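Local coordinates for protein group 3 allergen SMIPP-S YvT004A06 (Sarcoptes scabiei type hominis, PDB 3H7T) that belongs to the trypsin-like serine protease family as an inactivated paralogue from the scabies mite, so the peptidase activity assigned to its family is probably lost, at residues A[8-21]-A[50-62]. Numbering follows the deposited sequence.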
ATOM      1  N   ASP A   8       3.025 -16.353   1.447  1.00 25.18           N
ATOM      2  CA  ASP A   8       1.894 -16.988   2.110  1.00 26.17           C
ATOM      3  C   ASP A   8       1.291 -15.965   3.063  1.00 24.50           C
ATOM      4  O   ASP A   8       2.024 -15.149   3.642  1.00 24.63           O
ATOM      5  CB  ASP A   8       2.358 -18.222   2.882  1.00 26.96           C
ATOM      6  CG  ASP A   8       1.203 -19.021   3.441  1.00 33.99           C
ATOM      7  OD1 ASP A   8       0.849 -18.805   4.619  1.00 36.61           O
ATOM      8  OD2 ASP A   8       0.634 -19.851   2.701  1.00 44.67           O
ATOM      9  N   ILE A   9      -0.031 -15.994   3.227  1.00 23.60           N
ATOM     10  CA  ILE A   9      -0.718 -15.010   4.076  1.00 23.89           C
ATOM     11  C   ILE A   9      -0.284 -15.105   5.547  1.00 25.13           C
ATOM     12  O   ILE A   9      -0.416 -14.132   6.289  1.00 24.31           O
ATOM     13  CB  ILE A   9      -2.276 -15.043   3.911  1.00 23.11           C
ATOM     14  CG1 ILE A   9      -2.938 -13.777   4.481  1.00 26.85           C
ATOM     15  CG2 ILE A   9      -2.881 -16.298   4.553  1.00 20.99           C
ATOM     16  CD1 ILE A   9      -2.559 -12.456   3.779  1.00 26.59           C
ATOM     17  N   THR A  10       0.263 -16.256   5.949  1.00 25.98           N
ATOM     18  CA  THR A  10       0.804 -16.406   7.306  1.00 26.74           C
ATOM     19  C   THR A  10       2.122 -15.643   7.476  1.00 26.95           C
ATOM     20  O   THR A  10       2.487 -15.273   8.592  1.00 27.49           O
ATOM     21  CB  THR A  10       0.933 -17.900   7.768  1.00 26.83           C
ATOM     22  OG1 THR A  10       1.912 -18.588   6.985  1.00 27.07           O
ATOM     23  CG2 THR A  10      -0.411 -18.630   7.660  1.00 24.45           C
ATOM     24  N   LYS A  11       2.808 -15.368   6.366  1.00 26.69           N
ATOM     25  CA  LYS A  11       4.019 -14.537   6.401  1.00 26.66           C
ATOM     26  C   LYS A  11       3.706 -13.045   6.449  1.00 26.37           C
ATOM     27  O   LYS A  11       4.516 -12.262   6.928  1.00 27.34           O
ATOM     28  CB  LYS A  11       4.951 -14.838   5.223  1.00 26.21           C
ATOM     29  CG  LYS A  11       5.125 -16.325   4.918  1.00 33.24           C
ATOM     30  CD  LYS A  11       6.123 -17.002   5.847  1.00 40.93           C
ATOM     31  CE  LYS A  11       7.525 -16.998   5.255  1.00 44.67           C
ATOM     32  NZ  LYS A  11       7.560 -17.603   3.884  1.00 42.66           N
ATOM     33  N   GLU A  12       2.545 -12.646   5.932  1.00 25.85           N
ATOM     34  CA  GLU A  12       2.119 -11.245   5.994  1.00 25.44           C
ATOM     35  C   GLU A  12       0.641 -11.153   6.343  1.00 24.51           C
ATOM     36  O   GLU A  12      -0.150 -10.669   5.534  1.00 23.35           O
ATOM     37  CB  GLU A  12       2.398 -10.505   4.675  1.00 25.74           C
ATOM     38  CG  GLU A  12       3.858 -10.348   4.312  1.00 22.64           C
ATOM     39  CD  GLU A  12       4.383 -11.471   3.434  1.00 25.45           C
ATOM     40  OE1 GLU A  12       3.617 -12.022   2.604  1.00 28.63           O
ATOM     41  OE2 GLU A  12       5.581 -11.790   3.556  1.00 29.21           O
ATOM     42  N   PRO A  13       0.266 -11.606   7.565  1.00 25.10           N
ATOM     43  CA  PRO A  13      -1.141 -11.731   7.972  1.00 24.70           C
ATOM     44  C   PRO A  13      -1.896 -10.405   8.060  1.00 24.91           C
ATOM     45  O   PRO A  13      -3.119 -10.406   8.249  1.00 25.16           O
ATOM     46  CB  PRO A  13      -1.052 -12.408   9.346  1.00 24.89           C
ATOM     47  CG  PRO A  13       0.331 -12.094   9.837  1.00 25.28           C
ATOM     48  CD  PRO A  13       1.180 -12.100   8.615  1.00 24.14           C
ATOM     49  N   TRP A  14      -1.170  -9.296   7.910  1.00 24.71           N
ATOM     50  CA  TRP A  14      -1.751  -7.954   7.889  1.00 24.75           C
ATOM     51  C   TRP A  14      -2.275  -7.559   6.513  1.00 25.04           C
ATOM     52  O   TRP A  14      -3.086  -6.636   6.397  1.00 25.60           O
ATOM     53  CB  TRP A  14      -0.723  -6.915   8.367  1.00 24.88           C
ATOM     54  CG  TRP A  14       0.627  -7.048   7.706  1.00 23.41           C
ATOM     55  CD1 TRP A  14       1.034  -6.469   6.529  1.00 21.59           C
ATOM     56  CD2 TRP A  14       1.745  -7.802   8.188  1.00 24.91           C
ATOM     57  NE1 TRP A  14       2.331  -6.823   6.256  1.00 23.20           N
ATOM     58  CE2 TRP A  14       2.792  -7.642   7.255  1.00 26.01           C
ATOM     59  CE3 TRP A  14       1.963  -8.602   9.323  1.00 26.05           C
ATOM     60  CZ2 TRP A  14       4.047  -8.254   7.418  1.00 23.90           C
ATOM     61  CZ3 TRP A  14       3.207  -9.206   9.484  1.00 27.11           C
ATOM     62  CH2 TRP A  14       4.234  -9.026   8.528  1.00 26.04           C
ATOM     63  N   ALA A  15      -1.807  -8.257   5.478  1.00 25.04           N
ATOM     64  CA  ALA A  15      -2.150  -7.926   4.096  1.00 24.65           C
ATOM     65  C   ALA A  15      -3.590  -8.284   3.753  1.00 24.85           C
ATOM     66  O   ALA A  15      -4.077  -9.367   4.096  1.00 25.28           O
ATOM     67  CB  ALA A  15      -1.182  -8.600   3.125  1.00 24.15           C
ATOM     68  N   VAL A  16      -4.266  -7.349   3.094  1.00 24.17           N
ATOM     69  CA  VAL A  16      -5.600  -7.578   2.554  1.00 22.60           C
ATOM     70  C   VAL A  16      -5.720  -7.129   1.102  1.00 22.03           C
ATOM     71  O   VAL A  16      -4.896  -6.352   0.594  1.00 20.19           O
ATOM     72  CB  VAL A  16      -6.717  -6.899   3.404  1.00 23.41           C
ATOM     73  CG1 VAL A  16      -6.689  -7.403   4.845  1.00 21.72           C
ATOM     74  CG2 VAL A  16      -6.618  -5.385   3.354  1.00 24.38           C
ATOM     75  N   GLY A  17      -6.756  -7.639   0.437  1.00 22.63           N
ATOM     76  CA  GLY A  17      -7.112  -7.208  -0.896  1.00 23.67           C
ATOM     77  C   GLY A  17      -8.218  -6.177  -0.839  1.00 24.72           C
ATOM     78  O   GLY A  17      -9.130  -6.270  -0.009  1.00 25.02           O
ATOM     79  N   VAL A  18      -8.126  -5.172  -1.699  1.00 24.66           N
ATOM     80  CA  VAL A  18      -9.165  -4.149  -1.770  1.00 25.80           C
ATOM     81  C   VAL A  18      -9.822  -4.223  -3.139  1.00 26.75           C
ATOM     82  O   VAL A  18      -9.275  -3.757  -4.140  1.00 27.40           O
ATOM     83  CB  VAL A  18      -8.634  -2.732  -1.468  1.00 25.71           C
ATOM     84  CG1 VAL A  18      -9.766  -1.695  -1.549  1.00 26.82           C
ATOM     85  CG2 VAL A  18      -7.963  -2.696  -0.088  1.00 23.44           C
ATOM     86  N   LEU A  19     -10.993  -4.850  -3.165  1.00 26.63           N
ATOM     87  CA  LEU A  19     -11.739  -5.041  -4.399  1.00 27.27           C
ATOM     88  C   LEU A  19     -12.673  -3.859  -4.600  1.00 27.21           C
ATOM     89  O   LEU A  19     -13.492  -3.533  -3.734  1.00 27.23           O
ATOM     90  CB  LEU A  19     -12.508  -6.372  -4.358  1.00 27.05           C
ATOM     91  CG  LEU A  19     -11.653  -7.634  -4.563  1.00 27.12           C
ATOM     92  CD1 LEU A  19     -10.872  -8.029  -3.313  1.00 33.11           C
ATOM     93  CD2 LEU A  19     -12.499  -8.807  -5.057  1.00 33.43           C
ATOM     94  N   VAL A  20     -12.522  -3.203  -5.739  1.00 27.60           N
ATOM     95  CA  VAL A  20     -13.277  -2.000  -6.033  1.00 29.06           C
ATOM     96  C   VAL A  20     -14.076  -2.246  -7.295  1.00 30.37           C
ATOM     97  O   VAL A  20     -13.517  -2.603  -8.332  1.00 28.77           O
ATOM     98  CB  VAL A  20     -12.352  -0.773  -6.207  1.00 28.67           C
ATOM     99  CG1 VAL A  20     -13.167   0.486  -6.382  1.00 31.07           C
ATOM    100  CG2 VAL A  20     -11.415  -0.627  -4.999  1.00 29.41           C
ATOM    101  N   ASP A  21     -15.388  -2.046  -7.194  1.00 32.22           N
ATOM    102  CA  ASP A  21     -16.309  -2.357  -8.274  1.00 33.82           C
ATOM    103  C   ASP A  21     -15.937  -1.638  -9.569  1.00 33.74           C
ATOM    104  O   ASP A  21     -15.858  -0.407  -9.605  1.00 33.96           O
ATOM    105  CB  ASP A  21     -17.743  -2.027  -7.850  1.00 34.99           C
ATOM    106  CG  ASP A  21     -18.772  -2.838  -8.603  1.00 38.41           C
ATOM    107  OD1 ASP A  21     -18.510  -3.185  -9.769  1.00 41.17           O
ATOM    108  OD2 ASP A  21     -19.849  -3.125  -8.032  1.00 45.98           O
ATOM    109  N   ASP A  50     -19.323  -0.139  -3.035  1.00 38.01           N
ATOM    110  CA  ASP A  50     -18.601  -0.668  -4.186  1.00 37.03           C
ATOM    111  C   ASP A  50     -17.223  -1.226  -3.809  1.00 35.60           C
ATOM    112  O   ASP A  50     -16.452  -1.627  -4.681  1.00 35.40           O
ATOM    113  CB  ASP A  50     -18.462   0.413  -5.263  1.00 37.60           C
ATOM    114  CG  ASP A  50     -19.755   0.648  -6.033  1.00 40.82           C
ATOM    115  OD1 ASP A  50     -20.751  -0.068  -5.792  1.00 46.47           O
ATOM    116  OD2 ASP A  50     -19.773   1.553  -6.891  1.00 42.82           O
ATOM    117  N   ILE A  51     -16.923  -1.259  -2.512  1.00 34.25           N
ATOM    118  CA  ILE A  51     -15.605  -1.689  -2.040  1.00 32.65           C
ATOM    119  C   ILE A  51     -15.697  -2.900  -1.109  1.00 32.60           C
ATOM    120  O   ILE A  51     -16.513  -2.928  -0.186  1.00 32.72           O
ATOM    121  CB  ILE A  51     -14.842  -0.523  -1.355  1.00 32.34           C
ATOM    122  CG1 ILE A  51     -14.595   0.616  -2.358  1.00 29.32           C
ATOM    123  CG2 ILE A  51     -13.512  -1.006  -0.753  1.00 29.34           C
ATOM    124  CD1 ILE A  51     -14.201   1.943  -1.708  1.00 25.00           C
ATOM    125  N   SER A  52     -14.853  -3.894  -1.374  1.00 32.70           N
ATOM    126  CA  SER A  52     -14.761  -5.101  -0.561  1.00 33.09           C
ATOM    127  C   SER A  52     -13.340  -5.273  -0.023  1.00 32.58           C
ATOM    128  O   SER A  52     -12.365  -4.946  -0.702  1.00 32.17           O
ATOM    129  CB  SER A  52     -15.159  -6.330  -1.388  1.00 33.54           C
ATOM    130  OG  SER A  52     -15.249  -7.487  -0.569  1.00 38.80           O
ATOM    131  N   ILE A  53     -13.238  -5.778   1.201  1.00 32.11           N
ATOM    132  CA  ILE A  53     -11.956  -6.099   1.816  1.00 31.09           C
ATOM    133  C   ILE A  53     -11.842  -7.618   1.919  1.00 31.10           C
ATOM    134  O   ILE A  53     -12.667  -8.262   2.578  1.00 31.76           O
ATOM    135  CB  ILE A  53     -11.800  -5.438   3.217  1.00 30.33           C
ATOM    136  CG1 ILE A  53     -11.741  -3.914   3.093  1.00 32.28           C
ATOM    137  CG2 ILE A  53     -10.547  -5.939   3.931  1.00 30.58           C
ATOM    138  CD1 ILE A  53     -13.108  -3.241   3.221  1.00 39.62           C
ATOM    139  N   HIS A  54     -10.819  -8.175   1.273  1.00 29.05           N
ATOM    140  CA  HIS A  54     -10.597  -9.622   1.236  1.00 28.21           C
ATOM    141  C   HIS A  54      -9.401  -9.959   2.117  1.00 27.69           C
ATOM    142  O   HIS A  54      -8.288  -9.500   1.856  1.00 28.07           O
ATOM    143  CB  HIS A  54     -10.383 -10.093  -0.216  1.00 26.95           C
ATOM    144  CG  HIS A  54     -10.086 -11.558  -0.349  1.00 30.92           C
ATOM    145  ND1 HIS A  54     -11.033 -12.533  -0.132  1.00 33.80           N
ATOM    146  CD2 HIS A  54      -8.953 -12.209  -0.705  1.00 30.60           C
ATOM    147  CE1 HIS A  54     -10.493 -13.722  -0.333  1.00 34.65           C
ATOM    148  NE2 HIS A  54      -9.230 -13.551  -0.677  1.00 33.45           N
ATOM    149  N   TYR A  55      -9.645 -10.746   3.167  1.00 27.42           N
ATOM    150  CA  TYR A  55      -8.626 -11.052   4.172  1.00 26.69           C
ATOM    151  C   TYR A  55      -8.496 -12.544   4.506  1.00 26.57           C
ATOM    152  O   TYR A  55      -9.407 -13.333   4.238  1.00 26.59           O
ATOM    153  CB  TYR A  55      -8.863 -10.229   5.450  1.00 26.86           C
ATOM    154  CG  TYR A  55     -10.073 -10.587   6.302  1.00 26.72           C
ATOM    155  CD1 TYR A  55      -9.985 -11.559   7.300  1.00 27.51           C
ATOM    156  CD2 TYR A  55     -11.286  -9.915   6.147  1.00 29.82           C
ATOM    157  CE1 TYR A  55     -11.073 -11.871   8.105  1.00 30.25           C
ATOM    158  CE2 TYR A  55     -12.387 -10.220   6.942  1.00 31.66           C
ATOM    159  CZ  TYR A  55     -12.271 -11.196   7.926  1.00 35.62           C
ATOM    160  OH  TYR A  55     -13.351 -11.501   8.729  1.00 33.16           O
ATOM    161  N   GLY A  56      -7.350 -12.909   5.080  1.00 25.36           N
ATOM    162  CA  GLY A  56      -7.084 -14.270   5.538  1.00 25.65           C
ATOM    163  C   GLY A  56      -6.791 -15.296   4.457  1.00 25.85           C
ATOM    164  O   GLY A  56      -6.912 -16.494   4.696  1.00 26.38           O
ATOM    165  N   SER A  57      -6.392 -14.833   3.275  1.00 23.91           N
ATOM    166  CA  SER A  57      -6.083 -15.737   2.169  1.00 23.58           C
ATOM    167  C   SER A  57      -4.821 -15.317   1.416  1.00 22.63           C
ATOM    168  O   SER A  57      -4.556 -14.125   1.262  1.00 22.82           O
ATOM    169  CB  SER A  57      -7.270 -15.809   1.202  1.00 22.35           C
ATOM    170  OG  SER A  57      -7.002 -16.693   0.129  1.00 25.78           O
ATOM    171  N   SER A  58      -4.048 -16.305   0.967  1.00 22.54           N
ATOM    172  CA  SER A  58      -2.916 -16.086   0.049  1.00 23.36           C
ATOM    173  C   SER A  58      -3.388 -15.731  -1.367  1.00 22.81           C
ATOM    174  O   SER A  58      -2.614 -15.220  -2.186  1.00 22.55           O
ATOM    175  CB  SER A  58      -2.034 -17.339  -0.024  1.00 23.05           C
ATOM    176  OG  SER A  58      -1.523 -17.699   1.245  1.00 22.43           O
ATOM    177  N   TYR A  59      -4.656 -16.022  -1.653  1.00 22.79           N
ATOM    178  CA  TYR A  59      -5.226 -15.804  -2.969  1.00 23.29           C
ATOM    179  C   TYR A  59      -5.865 -14.427  -3.084  1.00 23.66           C
ATOM    180  O   TYR A  59      -6.398 -13.899  -2.109  1.00 23.95           O
ATOM    181  CB  TYR A  59      -6.226 -16.921  -3.318  1.00 23.84           C
ATOM    182  CG  TYR A  59      -5.583 -18.284  -3.293  1.00 25.53           C
ATOM    183  CD1 TYR A  59      -4.747 -18.700  -4.331  1.00 23.34           C
ATOM    184  CD2 TYR A  59      -5.786 -19.156  -2.216  1.00 27.41           C
ATOM    185  CE1 TYR A  59      -4.134 -19.953  -4.301  1.00 24.31           C
ATOM    186  CE2 TYR A  59      -5.180 -20.406  -2.183  1.00 27.18           C
ATOM    187  CZ  TYR A  59      -4.360 -20.799  -3.227  1.00 26.47           C
ATOM    188  OH  TYR A  59      -3.760 -22.042  -3.198  1.00 29.04           O
ATOM    189  N   ARG A  60      -5.816 -13.867  -4.290  1.00 23.61           N
ATOM    190  CA  ARG A  60      -6.232 -12.486  -4.532  1.00 24.22           C
ATOM    191  C   ARG A  60      -7.718 -12.234  -4.294  1.00 24.55           C
ATOM    192  O   ARG A  60      -8.090 -11.182  -3.756  1.00 23.01           O
ATOM    193  CB  ARG A  60      -5.857 -12.048  -5.955  1.00 24.17           C
ATOM    194  CG  ARG A  60      -6.050 -10.553  -6.186  1.00 24.18           C
ATOM    195  CD  ARG A  60      -5.629 -10.117  -7.577  1.00 26.00           C
ATOM    196  NE  ARG A  60      -6.484 -10.611  -8.665  1.00 21.60           N
ATOM    197  CZ  ARG A  60      -7.639 -10.064  -9.041  1.00 21.59           C
ATOM    198  NH1 ARG A  60      -8.126  -9.013  -8.399  1.00 21.52           N
ATOM    199  NH2 ARG A  60      -8.320 -10.584 -10.065  1.00 20.37           N
ATOM    200  N   THR A  61      -8.558 -13.184  -4.715  1.00 24.94           N
ATOM    201  CA  THR A  61     -10.008 -12.969  -4.729  1.00 25.88           C
ATOM    202  C   THR A  61     -10.806 -14.093  -4.066  1.00 26.07           C
ATOM    203  O   THR A  61     -12.014 -13.971  -3.914  1.00 25.67           O
ATOM    204  CB  THR A  61     -10.561 -12.777  -6.178  1.00 25.71           C
ATOM    205  OG1 THR A  61     -10.324 -13.960  -6.955  1.00 28.58           O
ATOM    206  CG2 THR A  61      -9.926 -11.585  -6.871  1.00 27.77           C
ATOM    207  N   THR A  62     -10.134 -15.179  -3.685  1.00 26.43           N
ATOM    208  CA  THR A  62     -10.818 -16.381  -3.193  1.00 27.04           C
ATOM    209  C   THR A  62     -10.260 -16.932  -1.880  1.00 27.71           C
ATOM    210  O   THR A  62      -9.143 -16.598  -1.469  1.00 27.41           O
ATOM    211  CB  THR A  62     -10.764 -17.531  -4.228  1.00 26.22           C
ATOM    212  OG1 THR A  62      -9.398 -17.788  -4.583  1.00 21.23           O
ATOM    213  CG2 THR A  62     -11.569 -17.196  -5.479  1.00 26.26           C
TER
HETATM  214  O   HOH W   1      -2.088 -20.237   1.902  1.00 37.22           O
HETATM  215  O   HOH W   2      -5.529 -11.130   6.019  1.00 22.94           O
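Leu-19 and Ser-52 form a hydrogen-bonded antiparallel pair in which each backbone N donates to the other's O, Ser-52 N to Leu-19 O at 2.7 Å. Gly-17 and His-54 pair likewise, and beyond the strand ends Asp-21 N donates to Asp-50 O, although the two carboxylates come close there, OD2 of Asp-21 lying 3.9 Å from OD1 of Asp-50. The Leu-19 side chain leans across strand 51-55: CB rests against Ser-52 CB (4.0 Å), CG is turned anti to the carbonyl carbon (chi1 -75°), and from there the branches diverge, CD1 reaching His-54 CB at 3.8 Å and CD2 Thr-61 CG2. On the reverse face Val-18 CG1 lies alongside Ile-51 CG2, while Val-16 meets Ile-53 CG2 with CB and CG2, and brings CG1 to 3.6 Å from Tyr-55 CB. Where the strands part, Gly-56 N donates to water 2, which also lies 3.0 Å from Ala-15 O. Farther out, Ile-9 lays its side chain along the Ser-57 backbone and its N donates to Ser-58 OG (3.0 Å, 159° at the hydrogen); water 1 links that hydroxyl to Asp-8 OD2. Strands 15-20 and 51-55 thereby close the six-stranded antiparallel barrel of a trypsin-like fold, flanked by strands 26-30 and 65-74, with Val-16 and Ile-53 both touching Val-36 of strand 35-38.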